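Local coordinates for AP205 bacteriophage COAT protein (Acinetobacter phage ap205, PDB 5FS4), which probably builds the capsid shell of a small single-stranded RNA phage, its subunits pairing into dimers that enclose the genome, at residues N16-W20 against F30-L34; T24-T28 against V56-P60. The protein carries 2 engineered substitutions. All blocks are in the same frame, centred on the assembly; numbering follows the deposited sequence.

Overall arrangement
Both contacts belong to one meandering antiparallel sheet, and their centres lie about 17 Å apart. Interaction 1 joins the two strands of the hairpin 17-22/28-38 through backbone bonds. Interaction 2 sits near the turn end of the hairpin, where the hairpin's own turn folds against the end of strand 47-60. Along the chain the segments alternate: 16-20, 24-28, 30-34, 56-60. The turn residues 24-28 thus fall between the two paired strand segments of interaction 1, and strand 28-38 is paired with 47-60 on its other side. Each contact also reaches the second subunit: interaction 1 by packing, interaction 2 by polar bonds and packing.

Interaction 1: residues N16-W20 against F30-L34; sequences NKIVW and FSASL
Asn16 opens the pairing with Leu34 at one end of an antiparallel beta hairpin, strands 17-22 and 28-38; the N-to-C directions of 17-20 and 30-34 differ by 175°. The Asn16 O accepts a bond from Leu34 N at 2.8 Å, while its amide ND2 makes a weak, bent bond to Leu34 O. Lys17 follows in a non-hydrogen-bonded pair with Ser33. Its CG lies anti to the backbone N (chi1 -172°), and the extended chain stands out from the sheet on the face of Ser31 and Ser33, its CG 4.0 Å from Ser33 CB. Ile18 and Ala32 form a hydrogen-bonded pair that exchanges both bonds, the shorter being Ala32 N to Ile18 O at 2.9 Å. Val19 pairs with Ser31 on the Lys17 face, and its CG2 meets Ser31 CB at 4.0 Å.

On the opposite face Ile18, Trp20, Phe30 and Ala32 gather. Helix 92-111 of the second subunit, with Asn105 and Leu109, and Ile126 from that subunit's C-terminal part cover this face, consistent with the coat-protein dimers of this family. Strand 5-14 flanks Ile18 and Val19, whereas strand 47-60 flanks residues 30-34.

Trp20, with CG anti to its carbonyl carbon (chi1 -78°), carries its indole back over the hairpin. Ile18 CG2 rests 3.5 Å above one indole face, toward the rim, and CZ3 touches Ala32 CB. Trp20 and Phe30 point the same way, side by side, with Trp20 CE3 meeting the edge of the phenyl ring at Phe30 CD2. Phe30 O takes one hydrogen bond, from Trp20 N at 2.8 Å, and the same oxygen lies at the indole edge, in the ring plane, 3.4 Å from Trp20 CE3.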
loop_
_atom_site.group_PDB
_atom_site.type_symbol
_atom_site.label_atom_id
_atom_site.label_comp_id
_atom_site.label_asym_id
_atom_site.label_seq_id
_atom_site.Cartn_x
_atom_site.Cartn_y
_atom_site.Cartn_z
ATOM N N ASN B 16 -8.598 8.372 -17.139
ATOM C CA ASN B 16 -8.200 7.166 -16.467
ATOM C C ASN B 16 -7.107 7.346 -15.489
ATOM O O ASN B 16 -6.857 6.439 -14.753
ATOM C CB ASN B 16 -7.907 6.071 -17.475
ATOM C CG ASN B 16 -9.163 5.623 -18.193
ATOM O OD1 ASN B 16 -9.352 5.899 -19.381
ATOM N ND2 ASN B 16 -10.053 4.958 -17.457
ATOM N N LYS B 17 -6.518 8.534 -15.426
ATOM C CA LYS B 17 -5.354 8.783 -14.561
ATOM C C LYS B 17 -5.279 10.231 -14.100
ATOM O O LYS B 17 -5.239 11.165 -14.937
ATOM C CB LYS B 17 -4.056 8.449 -15.267
ATOM C CG LYS B 17 -2.916 8.517 -14.301
ATOM C CD LYS B 17 -1.579 8.104 -14.892
ATOM C CE LYS B 17 -0.578 8.050 -13.765
ATOM N NZ LYS B 17 0.782 7.840 -14.262
ATOM N N ILE B 18 -5.288 10.407 -12.776
ATOM C CA ILE B 18 -4.968 11.700 -12.172
ATOM C C ILE B 18 -3.682 11.613 -11.350
ATOM O O ILE B 18 -3.467 10.664 -10.593
ATOM C CB ILE B 18 -6.130 12.265 -11.289
ATOM C CG1 ILE B 18 -7.376 12.460 -12.165
ATOM C CG2 ILE B 18 -5.707 13.571 -10.657
ATOM C CD1 ILE B 18 -8.688 12.692 -11.412
ATOM N N VAL B 19 -2.847 12.638 -11.500
ATOM C CA VAL B 19 -1.681 12.833 -10.569
ATOM C C VAL B 19 -1.896 14.076 -9.697
ATOM O O VAL B 19 -2.017 15.208 -10.236
ATOM C CB VAL B 19 -0.343 13.016 -11.329
ATOM C CG1 VAL B 19 0.816 13.090 -10.347
ATOM C CG2 VAL B 19 -0.124 11.891 -12.346
ATOM N N TRP B 20 -1.830 13.899 -8.384
ATOM C CA TRP B 20 -1.987 14.984 -7.419
ATOM C C TRP B 20 -0.570 15.283 -6.906
ATOM O O TRP B 20 0.275 14.372 -6.792
ATOM C CB TRP B 20 -2.887 14.571 -6.232
ATOM C CG TRP B 20 -4.319 14.563 -6.426
ATOM C CD1 TRP B 20 -5.178 15.571 -6.117
ATOM C CD2 TRP B 20 -5.129 13.458 -6.866
ATOM N NE1 TRP B 20 -6.473 15.182 -6.361
ATOM C CE2 TRP B 20 -6.474 13.905 -6.849
ATOM C CE3 TRP B 20 -4.846 12.142 -7.304
ATOM C CZ2 TRP B 20 -7.527 13.116 -7.291
ATOM C CZ3 TRP B 20 -5.882 11.338 -7.712
ATOM C CH2 TRP B 20 -7.224 11.817 -7.701
ATOM N N PHE B 30 0.787 11.771 -5.491
ATOM C CA PHE B 30 -0.087 10.614 -5.339
ATOM C C PHE B 30 -0.805 10.479 -6.666
ATOM O O PHE B 30 -1.499 11.420 -7.063
ATOM C CB PHE B 30 -1.121 10.816 -4.247
ATOM C CG PHE B 30 -2.059 9.660 -4.126
ATOM C CD1 PHE B 30 -1.574 8.447 -3.606
ATOM C CD2 PHE B 30 -3.381 9.753 -4.618
ATOM C CE1 PHE B 30 -2.395 7.343 -3.483
ATOM C CE2 PHE B 30 -4.209 8.616 -4.528
ATOM C CZ PHE B 30 -3.707 7.448 -3.951
ATOM N N SER B 31 -0.706 9.311 -7.312
ATOM C CA SER B 31 -1.387 9.124 -8.586
ATOM C C SER B 31 -2.355 7.957 -8.536
ATOM O O SER B 31 -2.118 6.973 -7.870
ATOM C CB SER B 31 -0.344 8.983 -9.674
ATOM O OG SER B 31 0.196 7.700 -9.635
ATOM N N ALA B 32 -3.461 8.065 -9.266
ATOM C CA ALA B 32 -4.473 6.986 -9.332
ATOM C C ALA B 32 -4.743 6.703 -10.827
ATOM O O ALA B 32 -5.068 7.625 -11.588
ATOM C CB ALA B 32 -5.765 7.426 -8.580
ATOM N N SER B 33 -4.551 5.462 -11.249
ATOM C CA SER B 33 -4.686 5.107 -12.657
ATOM C C SER B 33 -5.621 3.902 -12.697
ATOM O O SER B 33 -5.326 2.886 -12.070
ATOM C CB SER B 33 -3.337 4.704 -13.193
ATOM O OG SER B 33 -3.495 4.336 -14.558
ATOM N N LEU B 34 -6.728 3.994 -13.407
ATOM C CA LEU B 34 -7.739 2.919 -13.369
ATOM C C LEU B 34 -8.027 2.317 -14.762
ATOM O O LEU B 34 -8.182 3.057 -15.729
ATOM C CB LEU B 34 -9.059 3.476 -12.858
ATOM C CG LEU B 34 -9.099 4.361 -11.604
ATOM C CD1 LEU B 34 -10.523 4.657 -11.250
ATOM C CD2 LEU B 34 -8.424 3.626 -10.456
#

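Interaction 2: residues T24-T28 against V56-P60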
loop_
_atom_site.group_PDB
_atom_site.type_symbol
_atom_site.label_atom_id
_atom_site.label_comp_id
_atom_site.label_asym_id
_atom_site.label_seq_id
_atom_site.Cartn_x
_atom_site.Cartn_y
_atom_site.Cartn_z
ATOM N N THR B 24 3.256 23.002 -2.293
ATOM C CA THR B 24 4.376 23.485 -1.548
ATOM C C THR B 24 5.559 22.548 -1.635
ATOM O O THR B 24 6.578 22.883 -1.060
ATOM C CB THR B 24 3.995 23.705 -0.046
ATOM O OG1 THR B 24 3.999 22.463 0.723
ATOM C CG2 THR B 24 2.623 24.353 0.075
ATOM N N ARG B 25 5.417 21.348 -2.250
ATOM C CA ARG B 25 6.535 20.396 -2.345
ATOM C C ARG B 25 6.188 19.467 -3.499
ATOM O O ARG B 25 5.592 18.344 -3.333
ATOM C CB ARG B 25 6.827 19.616 -1.037
ATOM C CG ARG B 25 8.014 18.673 -1.136
ATOM C CD ARG B 25 8.374 18.069 0.223
ATOM N NE ARG B 25 9.592 17.264 0.201
ATOM C CZ ARG B 25 10.816 17.735 0.454
ATOM N NH1 ARG B 25 11.013 19.048 0.693
ATOM N NH2 ARG B 25 11.867 16.916 0.425
ATOM N N LEU B 26 6.498 19.996 -4.680
ATOM C CA LEU B 26 5.953 19.432 -5.922
ATOM C C LEU B 26 6.407 18.020 -6.169
ATOM O O LEU B 26 5.710 17.283 -6.866
ATOM C CB LEU B 26 6.272 20.337 -7.076
ATOM C CG LEU B 26 5.457 21.648 -7.002
ATOM C CD1 LEU B 26 6.153 22.732 -7.810
ATOM C CD2 LEU B 26 3.986 21.437 -7.423
ATOM N N SER B 27 7.527 17.609 -5.562
ATOM C CA SER B 27 8.008 16.216 -5.658
ATOM C C SER B 27 7.178 15.187 -4.852
ATOM O O SER B 27 7.357 13.999 -5.031
ATOM C CB SER B 27 9.479 16.107 -5.214
ATOM O OG SER B 27 9.697 16.496 -3.881
ATOM N N THR B 28 6.315 15.643 -3.945
ATOM C CA THR B 28 5.320 14.759 -3.297
ATOM C C THR B 28 4.118 14.503 -4.229
ATOM O O THR B 28 3.394 15.449 -4.624
ATOM C CB THR B 28 4.845 15.331 -1.963
ATOM O OG1 THR B 28 5.998 15.546 -1.177
ATOM C CG2 THR B 28 4.002 14.304 -1.199
ATOM N N VAL B 56 4.602 8.943 -3.653
ATOM C CA VAL B 56 6.005 9.251 -3.788
ATOM C C VAL B 56 6.373 10.423 -2.896
ATOM O O VAL B 56 5.667 11.399 -2.831
ATOM C CB VAL B 56 6.433 9.572 -5.243
ATOM C CG1 VAL B 56 7.872 10.031 -5.335
ATOM C CG2 VAL B 56 6.204 8.387 -6.155
ATOM N N TYR B 57 7.437 10.204 -2.127
ATOM C CA TYR B 57 8.055 11.293 -1.329
ATOM C C TYR B 57 9.553 11.240 -1.493
ATOM O O TYR B 57 10.166 10.141 -1.460
ATOM C CB TYR B 57 7.627 11.193 0.174
ATOM C CG TYR B 57 7.803 12.486 1.003
ATOM C CD1 TYR B 57 9.050 12.887 1.468
ATOM C CD2 TYR B 57 6.700 13.324 1.281
ATOM C CE1 TYR B 57 9.192 14.071 2.180
ATOM C CE2 TYR B 57 6.833 14.497 1.962
ATOM C CZ TYR B 57 8.067 14.867 2.429
ATOM O OH TYR B 57 8.210 16.039 3.117
ATOM N N LYS B 58 10.141 12.427 -1.629
ATOM C CA LYS B 58 11.567 12.620 -1.656
ATOM C C LYS B 58 12.035 13.026 -0.292
ATOM O O LYS B 58 11.912 14.185 0.127
ATOM C CB LYS B 58 11.956 13.639 -2.730
ATOM C CG LYS B 58 11.496 13.207 -4.131
ATOM C CD LYS B 58 11.982 11.773 -4.494
ATOM C CE LYS B 58 12.845 11.760 -5.736
ATOM N NZ LYS B 58 11.924 11.956 -6.915
ATOM N N ARG B 59 12.631 12.052 0.384
ATOM C CA ARG B 59 12.956 12.170 1.781
ATOM C C ARG B 59 14.452 12.283 2.015
ATOM O O ARG B 59 15.194 11.383 1.652
ATOM C CB ARG B 59 12.426 10.913 2.484
ATOM C CG ARG B 59 12.561 10.861 4.021
ATOM C CD ARG B 59 11.627 11.783 4.771
ATOM N NE ARG B 59 10.245 11.504 4.483
ATOM C CZ ARG B 59 9.232 12.277 4.832
ATOM N NH1 ARG B 59 9.439 13.371 5.522
ATOM N NH2 ARG B 59 8.006 11.938 4.464
ATOM N N PRO B 60 14.907 13.384 2.666
ATOM C CA PRO B 60 16.312 13.543 3.026
ATOM C C PRO B 60 16.847 12.308 3.753
ATOM O O PRO B 60 16.214 11.796 4.673
ATOM C CB PRO B 60 16.306 14.788 3.960
ATOM C CG PRO B 60 15.059 15.504 3.640
ATOM C CD PRO B 60 14.073 14.425 3.311
HETATM O O HOH W 1 8.681 15.065 -1.635
#
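Arg25 reaches across to Lys58 with a chain extended as far as NE, and its NH2 gives a hydrogen bond to Lys58 O at 2.7 Å. The bond is straight, 164° at the hydrogen, and the oxygen lies in the guanidinium plane. With CG anti to the backbone N (chi1 -178°), the chain heads for strand 56-60. It crosses the Tyr57 side chain at about a right angle, yet the guanidinium and phenol planes are only 20° apart. Arg25 NE approaches the Tyr57 OH without bonding it; that hydroxyl is held by Asp130 of the second subunit.

One water ties both segments together with four bonds. It accepts from Arg25 NE and from Lys58 N at 3.0 Å, donates to Thr28 OG1 at 2.8 Å, and is also bonded to Ser27 OG. Backbone and side-chain polar atoms that do not meet directly are thereby linked. The same water sits over the centre of the Tyr57 ring, its oxygen 3.7 Å above the ring plane. On the opposite face Arg59 NH2 lies 3.2 Å from that plane. Beside the water, Ser27 CB packs on Lys58 CG, and Thr28 OG1 lies 3.4 Å from Tyr57 CD2.

The second shell is the type I turn from Arg25 to Thr28, closed by Thr28 N to Arg25 O at 2.9 Å. It presents Arg25, Ser27 and Thr28 to the water together. Arg59 is steadied in turn by its NE bond to Gln79 and by a salt bridge from NH2 to Glu98 of the second subunit.

Just beyond the turn, Val56 bonds through its backbone to Thr29, bringing strand 28-38 onto 47-60. Strand 76-88 flanks the far side, pairing with Tyr57 and Arg59, while helix 92-111 of the second subunit contributes Thr94 and Glu98.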